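Local coordinates for sulfur oxygenase/reductase (Halothiobacillus neapolitanus, PDB 6QPA) that catalyses the oxygen-dependent disproportionation of elemental sulfur at a mononuclear non-haem iron held by a two-histidine, one-carboxylate facial triad, at the interface of chains A and B and the interface of chains A and C. Numbering follows the deposited sequence. Chains: chain A/B/C, Sulfur oxygenase/reductase.

Chain A meets chain B through contacts 1 and 3, whose C-alpha centres lie about 21 Å apart, and chain C through contact 2, about 33 Å from contact 1 and 38 Å from contact 3. Contacts 1 and 3 draw on successive parts of chain B, B:Glu260, just ahead of helix 262-269, and B:His264 within it in contact 1, the helices 271-274 and 276-287 in contact 3, so residues 260-279 of chain B serve both patches, with B:Pro191 and B:Gly192 added in contact 1. The interface with chain C is two-fold symmetric, whereas that with chain B is not an exact two-fold. Using different surfaces for different neighbours is consistent with the 24-subunit assembly.

Contact 1: the interface of chains A and B. Residues chain A 130-134, 155, 157; chain B 191-192, 260, 264.
The carboxylate oxygen OE2 of B:Glu260 is gripped by three donors from the turn after strand 129-130 of chain A. The hydroxyl A:Thr133 OG1 donates to B:Glu260 OE2 at 2.8 Å, meeting the anti lone pair of the carboxylate oxygen, away from OE1. The backbone A:Thr133 N reaches the same oxygen on the syn side but tilted out of the carboxylate plane, nearly straight at the hydrogen (168°), and A:Ser131 OG, 2.9 Å from B:Glu260 OE2, comes from above the carboxylate plane. B:Glu260 reaches across with an extended chain, CG anti to the backbone N (chi1 176°). Its other oxygen, OE1, takes a water at 2.6 Å that also binds A:Met132 N. A second water lies in the ring plane of B:His264, 2.7 Å from NE2, and joins A:Ser155 O as well as the first water. The ring's NE2 side also packs against A:Ser131 CB. In return, B:Gly192 N gives a hydrogen bond of 2.9 Å to A:Asp134 OD2. That oxygen is positioned in turn by A:Ser131 N, 3.0 Å from A:Asp134 OD2, which approaches from above the carboxylate plane. B:Pro191 CG rests 3.7 Å from A:Ser155 CB. In the fold, the 3-10 turn 132-134 leads into helix 135-144 and faces the start of helix 262-269 and the loop before strand 193-204 of chain B.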
loop_
_atom_site.group_PDB
_atom_site.type_symbol
_atom_site.label_atom_id
_atom_site.label_comp_id
_atom_site.label_asym_id
_atom_site.label_seq_id
_atom_site.Cartn_x
_atom_site.Cartn_y
_atom_site.Cartn_z
ATOM N N MET A 130 11.673 -45.112 32.142
ATOM C CA MET A 130 11.466 -44.298 33.336
ATOM C C MET A 130 11.443 -42.842 32.916
ATOM O O MET A 130 11.561 -42.510 31.734
ATOM C CB MET A 130 12.554 -44.537 34.385
ATOM C CG MET A 130 13.959 -44.208 33.859
ATOM S SD MET A 130 15.289 -44.505 35.059
ATOM C CE MET A 130 15.484 -46.274 34.933
ATOM N N SER A 131 11.291 -41.971 33.894
ATOM C CA SER A 131 11.386 -40.551 33.624
ATOM C C SER A 131 12.486 -39.949 34.492
ATOM O O SER A 131 13.035 -40.612 35.381
ATOM C CB SER A 131 10.038 -39.868 33.854
ATOM O OG SER A 131 9.825 -39.713 35.239
ATOM N N MET A 132 12.807 -38.683 34.198
ATOM C CA MET A 132 13.853 -37.956 34.922
ATOM C C MET A 132 13.616 -37.959 36.432
ATOM O O MET A 132 14.552 -38.146 37.218
ATOM C CB MET A 132 13.939 -36.508 34.423
ATOM C CG MET A 132 14.501 -36.300 33.024
ATOM S SD MET A 132 16.283 -36.608 32.907
ATOM C CE MET A 132 16.710 -35.728 31.396
ATOM N N THR A 133 12.380 -37.680 36.861
ATOM C CA THR A 133 12.121 -37.613 38.294
ATOM C C THR A 133 12.178 -38.981 38.962
ATOM O O THR A 133 12.160 -39.048 40.200
ATOM C CB THR A 133 10.770 -36.926 38.575
ATOM O OG1 THR A 133 9.731 -37.564 37.837
ATOM C CG2 THR A 133 10.826 -35.445 38.187
ATOM N N ASP A 134 12.267 -40.069 38.181
ATOM C CA ASP A 134 12.498 -41.402 38.730
ATOM C C ASP A 134 13.975 -41.713 38.944
ATOM O O ASP A 134 14.306 -42.680 39.648
ATOM C CB ASP A 134 11.921 -42.477 37.805
ATOM C CG ASP A 134 10.426 -42.305 37.567
ATOM O OD1 ASP A 134 9.732 -41.836 38.485
ATOM O OD2 ASP A 134 9.942 -42.640 36.464
ATOM N N SER A 155 10.858 -42.501 29.058
ATOM C CA SER A 155 9.545 -42.857 28.513
ATOM C C SER A 155 9.094 -41.828 27.486
ATOM O O SER A 155 9.039 -40.633 27.784
ATOM C CB SER A 155 8.527 -42.955 29.651
ATOM O OG SER A 155 7.263 -43.375 29.167
ATOM N N GLN A 157 10.564 -40.375 25.198
ATOM C CA GLN A 157 11.512 -39.261 25.054
ATOM C C GLN A 157 12.901 -39.784 24.676
ATOM O O GLN A 157 13.902 -39.474 25.324
ATOM C CB GLN A 157 11.620 -38.430 26.336
ATOM C CG GLN A 157 10.463 -37.496 26.653
ATOM C CD GLN A 157 10.594 -36.824 28.043
ATOM O OE1 GLN A 157 11.685 -36.764 28.633
ATOM N NE2 GLN A 157 9.472 -36.309 28.555
ATOM N N PRO B 191 6.161 -44.785 34.683
ATOM C CA PRO B 191 7.162 -43.711 34.691
ATOM C C PRO B 191 6.573 -42.359 35.072
ATOM O O PRO B 191 5.467 -41.980 34.667
ATOM C CB PRO B 191 7.715 -43.712 33.259
ATOM C CG PRO B 191 6.853 -44.635 32.475
ATOM C CD PRO B 191 6.110 -45.521 33.404
ATOM N N GLY B 192 7.354 -41.613 35.834
ATOM C CA GLY B 192 6.986 -40.254 36.142
ATOM C C GLY B 192 5.946 -40.093 37.223
ATOM O O GLY B 192 5.456 -38.978 37.408
ATOM N N GLU B 260 5.298 -36.083 36.828
ATOM C CA GLU B 260 6.373 -35.215 36.356
ATOM C C GLU B 260 5.852 -34.108 35.444
ATOM O O GLU B 260 6.349 -32.972 35.492
ATOM C CB GLU B 260 7.443 -36.035 35.628
ATOM C CG GLU B 260 8.554 -35.142 35.017
ATOM C CD GLU B 260 9.709 -35.943 34.444
ATOM O OE1 GLU B 260 10.117 -35.673 33.287
ATOM O OE2 GLU B 260 10.205 -36.851 35.151
ATOM N N HIS B 264 3.259 -37.240 31.203
ATOM C CA HIS B 264 3.397 -38.411 32.066
ATOM C C HIS B 264 2.089 -38.733 32.767
ATOM O O HIS B 264 1.753 -39.905 32.963
ATOM C CB HIS B 264 4.506 -38.202 33.100
ATOM C CG HIS B 264 5.874 -38.202 32.500
ATOM N ND1 HIS B 264 6.522 -37.042 32.128
ATOM C CD2 HIS B 264 6.714 -39.223 32.192
ATOM C CE1 HIS B 264 7.700 -37.350 31.608
ATOM N NE2 HIS B 264 7.833 -38.667 31.621
HETATM O O HOH W 1 10.012 -39.731 30.334
HETATM O O HOH W 2 11.480 -37.362 31.928
#

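Contact 2: the interface of chains A and C. Residues chain A 53, 60, 63, 295; chain C 110-113.
The backbone of C:Ile111 (phi -106°, psi -32°) lies between the short strands at 110 and 113-115 of chain C and turns its carbonyl toward two tyrosines of chain A. The phenol A:Tyr295 OH donates to C:Ile111 O at 2.7 Å, standing above the carbonyl plane rather than within it. A:Tyr295 reaches this oxygen from strand 293-302 with CG anti to its backbone N (chi1 -174°), and the methylene C:Glu112 CG packs over one ring face, 4.0 Å from A:Tyr295 CZ. The two side chains run at about a right angle, yet the ring and the carboxylate lie nearly parallel. A:Tyr60 supports the donor from within chain A: A:Tyr295 CD1 sits 3.4 Å above its ring plane, near the rim, so the rings meet edge to face. The A:Tyr60 ring also brings CE1 to 3.3 Å from C:Gly113 O. On the other flank, C:Ile111 CG1 rests 3.9 Å from A:Gly63 CA, and A:Ile53 CD1 lies 3.7 Å from C:Ile111 O. A phenylalanine in place of A:Tyr295 would probably leave the C:Ile111 carbonyl without its phenol donor. With its symmetry twin, the patch joins chains A and C across their two-fold interface.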
loop_
_atom_site.group_PDB
_atom_site.type_symbol
_atom_site.label_atom_id
_atom_site.label_comp_id
_atom_site.label_asym_id
_atom_site.label_seq_id
_atom_site.Cartn_x
_atom_site.Cartn_y
_atom_site.Cartn_z
ATOM N N ILE A 53 15.846 -41.808 8.540
ATOM C CA ILE A 53 16.676 -42.986 8.298
ATOM C C ILE A 53 18.123 -42.631 8.609
ATOM O O ILE A 53 18.474 -41.468 8.829
ATOM C CB ILE A 53 16.597 -43.504 6.846
ATOM C CG1 ILE A 53 17.280 -42.492 5.903
ATOM C CG2 ILE A 53 15.169 -43.845 6.422
ATOM C CD1 ILE A 53 17.569 -43.032 4.500
ATOM N N TYR A 60 22.384 -43.915 1.377
ATOM C CA TYR A 60 21.015 -43.465 1.160
ATOM C C TYR A 60 20.977 -41.952 1.260
ATOM O O TYR A 60 20.310 -41.388 2.143
ATOM C CB TYR A 60 20.062 -44.105 2.167
ATOM C CG TYR A 60 20.191 -45.593 2.180
ATOM C CD1 TYR A 60 19.667 -46.359 1.143
ATOM C CD2 TYR A 60 20.864 -46.242 3.203
ATOM C CE1 TYR A 60 19.796 -47.733 1.128
ATOM C CE2 TYR A 60 21.002 -47.628 3.197
ATOM C CZ TYR A 60 20.462 -48.361 2.149
ATOM O OH TYR A 60 20.573 -49.723 2.127
ATOM N N GLY A 63 17.914 -39.638 1.779
ATOM C CA GLY A 63 17.258 -39.577 3.062
ATOM C C GLY A 63 18.044 -38.715 4.033
ATOM O O GLY A 63 19.051 -38.093 3.690
ATOM N N TYR A 295 19.676 -51.747 6.755
ATOM C CA TYR A 295 18.945 -50.509 6.519
ATOM C C TYR A 295 18.340 -50.069 7.848
ATOM O O TYR A 295 17.611 -50.836 8.486
ATOM C CB TYR A 295 17.852 -50.704 5.461
ATOM C CG TYR A 295 17.139 -49.414 5.052
ATOM C CD1 TYR A 295 17.740 -48.511 4.185
ATOM C CD2 TYR A 295 15.855 -49.122 5.516
ATOM C CE1 TYR A 295 17.087 -47.339 3.791
ATOM C CE2 TYR A 295 15.197 -47.970 5.131
ATOM C CZ TYR A 295 15.816 -47.075 4.278
ATOM O OH TYR A 295 15.144 -45.938 3.903
ATOM N N VAL C 110 18.725 -41.385 -3.402
ATOM C CA VAL C 110 18.150 -42.670 -3.027
ATOM C C VAL C 110 17.783 -42.653 -1.550
ATOM O O VAL C 110 18.579 -42.233 -0.697
ATOM C CB VAL C 110 19.123 -43.820 -3.323
ATOM C CG1 VAL C 110 18.571 -45.147 -2.767
ATOM C CG2 VAL C 110 19.397 -43.902 -4.814
ATOM N N ILE C 111 16.561 -43.077 -1.252
ATOM C CA ILE C 111 16.115 -43.244 0.117
ATOM C C ILE C 111 16.039 -44.710 0.522
ATOM O O ILE C 111 16.307 -45.035 1.688
ATOM C CB ILE C 111 14.756 -42.545 0.317
ATOM C CG1 ILE C 111 14.944 -41.019 0.343
ATOM C CG2 ILE C 111 14.026 -43.071 1.567
ATOM C CD1 ILE C 111 13.645 -40.256 0.176
ATOM N N GLU C 112 15.729 -45.604 -0.412
ATOM C CA GLU C 112 15.675 -47.032 -0.148
ATOM C C GLU C 112 16.057 -47.740 -1.441
ATOM O O GLU C 112 15.783 -47.242 -2.537
ATOM C CB GLU C 112 14.286 -47.460 0.341
ATOM C CG GLU C 112 14.244 -48.816 1.057
ATOM C CD GLU C 112 12.875 -49.135 1.664
ATOM O OE1 GLU C 112 11.945 -48.296 1.546
ATOM O OE2 GLU C 112 12.739 -50.232 2.259
ATOM N N GLY C 113 16.711 -48.897 -1.307
ATOM C CA GLY C 113 17.192 -49.634 -2.452
ATOM C C GLY C 113 18.629 -49.269 -2.766
ATOM O O GLY C 113 19.300 -48.614 -1.971
#

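Contact 3: the interface of chains A and B. Residues chain A 34, 37-38; chain B 273, 276, 279.
Helix 276-287 of chain B presents its first turn to the 3-10 turn 36-38 of chain A and the residues leading into it, and B:Arg279 carries a hydrogen bond across. Its NH1 donates to A:Ile34 O at 2.7 Å, with an angle of 154° at the hydrogen; the acceptor lies close to the guanidinium plane. The same nitrogen also binds B:Met273 O at 3.0 Å within chain B, again close to that plane. Two carbonyls, one from each subunit, thus fix the rotation of the guanidinium. The side chain is extended from CG to NE, with CG anti to the backbone N (chi1 177°), which carries the head group over to chain A. Over one guanidinium face, both toward its rim, lie A:Ser38 CA, 3.9 Å from B:Arg279 CZ, and A:Ala37 O. That carbonyl also meets the ring edge of B:Tyr276 in plane, 3.3 Å from CD1, while B:Tyr276 CE1 lies 3.4 Å from A:Ser38 O. At the apolar end, A:Ile34 and B:Met273 run side by side, pointing the same way, and A:Ile34 CD1 touches B:Met273 SD at 3.9 Å. A:Ala37 CB packs 3.5 Å from B:Met273 O. The contact joins chains A and B next to A:Cys33, a persulfurated cysteine, and may steady the segment that follows it.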
loop_
_atom_site.group_PDB
_atom_site.type_symbol
_atom_site.label_atom_id
_atom_site.label_comp_id
_atom_site.label_asym_id
_atom_site.label_seq_id
_atom_site.Cartn_x
_atom_site.Cartn_y
_atom_site.Cartn_z
ATOM N N ILE A 34 -6.647 -50.390 24.149
ATOM C CA ILE A 34 -7.569 -50.755 25.216
ATOM C C ILE A 34 -8.166 -52.125 24.890
ATOM O O ILE A 34 -8.259 -53.015 25.746
ATOM C CB ILE A 34 -8.634 -49.675 25.409
ATOM C CG1 ILE A 34 -7.973 -48.403 25.946
ATOM C CG2 ILE A 34 -9.702 -50.154 26.372
ATOM C CD1 ILE A 34 -8.892 -47.188 25.960
ATOM N N ALA A 37 -5.417 -54.899 25.506
ATOM C CA ALA A 37 -5.134 -55.179 26.919
ATOM C C ALA A 37 -6.282 -55.885 27.654
ATOM O O ALA A 37 -6.218 -55.993 28.890
ATOM C CB ALA A 37 -4.765 -53.895 27.653
ATOM N N SER A 38 -7.363 -56.305 26.994
ATOM C CA SER A 38 -8.311 -57.194 27.649
ATOM C C SER A 38 -7.774 -58.617 27.768
ATOM O O SER A 38 -8.364 -59.428 28.488
ATOM C CB SER A 38 -9.636 -57.220 26.888
ATOM O OG SER A 38 -9.463 -57.773 25.593
ATOM N N MET B 273 -6.051 -48.852 31.814
ATOM C CA MET B 273 -6.741 -49.427 30.671
ATOM C C MET B 273 -5.845 -50.254 29.766
ATOM O O MET B 273 -6.332 -51.212 29.157
ATOM C CB MET B 273 -7.425 -48.322 29.859
ATOM C CG MET B 273 -8.573 -47.672 30.650
ATOM S SD MET B 273 -9.475 -46.390 29.752
ATOM C CE MET B 273 -8.233 -45.106 29.585
ATOM N N TYR B 276 -2.777 -55.043 31.431
ATOM C CA TYR B 276 -3.782 -56.027 31.817
ATOM C C TYR B 276 -3.864 -56.183 33.338
ATOM O O TYR B 276 -4.963 -56.227 33.910
ATOM C CB TYR B 276 -3.496 -57.369 31.144
ATOM C CG TYR B 276 -4.473 -58.416 31.603
ATOM C CD1 TYR B 276 -5.713 -58.557 30.980
ATOM C CD2 TYR B 276 -4.182 -59.231 32.690
ATOM C CE1 TYR B 276 -6.625 -59.494 31.419
ATOM C CE2 TYR B 276 -5.091 -60.176 33.137
ATOM C CZ TYR B 276 -6.307 -60.298 32.501
ATOM O OH TYR B 276 -7.201 -61.232 32.952
ATOM N N ARG B 279 -5.304 -53.102 35.070
ATOM C CA ARG B 279 -6.714 -53.012 34.697
ATOM C C ARG B 279 -7.599 -53.885 35.590
ATOM O O ARG B 279 -8.689 -53.464 35.995
ATOM C CB ARG B 279 -6.855 -53.396 33.233
ATOM C CG ARG B 279 -8.262 -53.440 32.683
ATOM C CD ARG B 279 -8.120 -53.437 31.176
ATOM N NE ARG B 279 -9.269 -53.966 30.470
ATOM C CZ ARG B 279 -9.474 -53.795 29.170
ATOM N NH1 ARG B 279 -8.603 -53.090 28.453
ATOM N NH2 ARG B 279 -10.540 -54.333 28.588
#